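Local coordinates for EVE domain-containing protein (PDB 2EVE) that is of unknown function but carries an EVE domain, related to the PUA and ASCH domains, and so may bind modified nucleic acid, at residues 34-37 with 38-41. Numbering follows the deposited sequence.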
loop_
_atom_site.group_PDB
_atom_site.type_symbol
_atom_site.label_atom_id
_atom_site.label_comp_id
_atom_site.label_asym_id
_atom_site.label_seq_id
_atom_site.Cartn_x
_atom_site.Cartn_y
_atom_site.Cartn_z
ATOM N N ALA A 34 -6.670 5.059 -6.671
ATOM C CA ALA A 34 -5.736 4.720 -5.602
ATOM C C ALA A 34 -5.333 5.994 -4.860
ATOM O O ALA A 34 -5.262 6.014 -3.626
ATOM C CB ALA A 34 -4.498 4.025 -6.183
ATOM N N ARG A 35 -5.073 7.054 -5.619
ATOM C CA ARG A 35 -4.693 8.341 -5.040
ATOM C C ARG A 35 -5.802 8.855 -4.143
ATOM O O ARG A 35 -5.551 9.328 -3.035
ATOM C CB ARG A 35 -4.443 9.392 -6.130
ATOM C CG ARG A 35 -4.166 10.794 -5.566
ATOM C CD ARG A 35 -4.454 11.910 -6.572
ATOM N NE ARG A 35 -5.889 12.095 -6.788
ATOM C CZ ARG A 35 -6.416 13.080 -7.514
ATOM N NH1 ARG A 35 -5.626 13.975 -8.099
ATOM N NH2 ARG A 35 -7.732 13.173 -7.654
ATOM N N ASN A 36 -7.035 8.770 -4.626
ATOM C CA ASN A 36 -8.149 9.267 -3.839
ATOM C C ASN A 36 -8.286 8.521 -2.518
ATOM O O ASN A 36 -8.558 9.140 -1.488
ATOM C CB ASN A 36 -9.437 9.226 -4.663
ATOM C CG ASN A 36 -9.445 10.277 -5.764
ATOM O OD1 ASN A 36 -8.693 11.255 -5.706
ATOM N ND2 ASN A 36 -10.303 10.092 -6.762
ATOM N N PHE A 37 -8.094 7.205 -2.532
ATOM C CA PHE A 37 -8.161 6.450 -1.285
ATOM C C PHE A 37 -7.014 6.902 -0.380
ATOM O O PHE A 37 -7.203 7.147 0.812
ATOM C CB PHE A 37 -8.043 4.944 -1.536
ATOM C CG PHE A 37 -9.342 4.284 -1.902
ATOM C CD1 PHE A 37 -10.465 4.439 -1.095
ATOM C CD2 PHE A 37 -9.439 3.491 -3.038
ATOM C CE1 PHE A 37 -11.672 3.813 -1.413
ATOM C CE2 PHE A 37 -10.643 2.858 -3.369
ATOM C CZ PHE A 37 -11.758 3.021 -2.555
ATOM N N LEU A 38 -5.819 7.023 -0.953
ATOM C CA LEU A 38 -4.652 7.440 -0.186
ATOM C C LEU A 38 -4.899 8.771 0.523
ATOM O O LEU A 38 -4.512 8.951 1.676
ATOM C CB LEU A 38 -3.431 7.534 -1.112
ATOM C CG LEU A 38 -2.075 7.894 -0.493
ATOM C CD1 LEU A 38 -0.967 7.217 -1.283
ATOM C CD2 LEU A 38 -1.889 9.400 -0.474
ATOM N N ARG A 39 -5.562 9.695 -0.164
ATOM C CA ARG A 39 -5.855 11.004 0.410
ATOM C C ARG A 39 -6.831 10.950 1.586
ATOM O O ARG A 39 -6.885 11.884 2.382
ATOM C CB ARG A 39 -6.401 11.938 -0.673
ATOM C CG ARG A 39 -5.345 12.412 -1.658
ATOM C CD ARG A 39 -5.971 13.244 -2.760
ATOM N NE ARG A 39 -4.960 13.945 -3.547
ATOM C CZ ARG A 39 -5.245 14.773 -4.547
ATOM N NH1 ARG A 39 -6.511 15.000 -4.890
ATOM N NH2 ARG A 39 -4.263 15.393 -5.191
ATOM N N THR A 40 -7.607 9.874 1.700
ATOM C CA THR A 40 -8.550 9.773 2.808
ATOM C C THR A 40 -7.974 9.040 4.018
ATOM O O THR A 40 -8.629 8.940 5.062
ATOM C CB THR A 40 -9.886 9.093 2.394
ATOM O OG1 THR A 40 -9.661 7.727 2.011
ATOM C CG2 THR A 40 -10.528 9.854 1.240
HETATM N N MSE A 41 -6.752 8.532 3.889
HETATM C CA MSE A 41 -6.107 7.842 5.002
HETATM C C MSE A 41 -5.807 8.861 6.093
HETATM O O MSE A 41 -5.483 10.014 5.804
HETATM C CB MSE A 41 -4.817 7.168 4.532
HETATM C CG MSE A 41 -5.063 6.047 3.544
HETATM SE SE MSE A 41 -3.430 5.291 2.859
HETATM C CE MSE A 41 -3.291 3.737 3.994
#
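Arg35 and Arg39, one helical turn apart, lay their guanidinium groups flat on each other, centres 3.6 Å apart and planes only 14° out of parallel. Arg39 NH1 sits over the middle of the Arg35 group, 3.3 Å from CZ, while Arg35 NE lies over that of Arg39. The Arg35 chain bends at chi3 (72°), which brings NE and the guanidinium round to Asn36 OD1; that of Arg39 runs extended from CG to NE. Asn36 holds the Arg35 plane from its edge: two hydrogen bonds, from NE at 3.1 Å and NH2 at 2.9 Å, converge on OD1, with NH2 on a lone pair and NE above the carbonyl plane. Two cations this close would probably repel; the partial negative charge of Asn36 OD1 and hydrogen bonds from Arg35 NH1 to Pro93 O and Arg39 NE to Ser95 OG may ease this.

All this lies on the last turns of helix 32-40 of the EVE domain, which packs against the mixed beta-sheet: Leu38 reaches Leu97, and Phe37 meets Trp4 and Val134. Further on, Phe37 O accepts Thr40 N (2.9 Å) and Thr40 OG1 (2.8 Å), the hydroxyl swung back by chi1 of 64°. Leu38 N to Ala34 O and Arg39 N to Arg35 O are alpha-helical bonds, whereas Thr40 N reaches Asn36 O only weakly, a shift from four residues back to three as in a 3-10 turn.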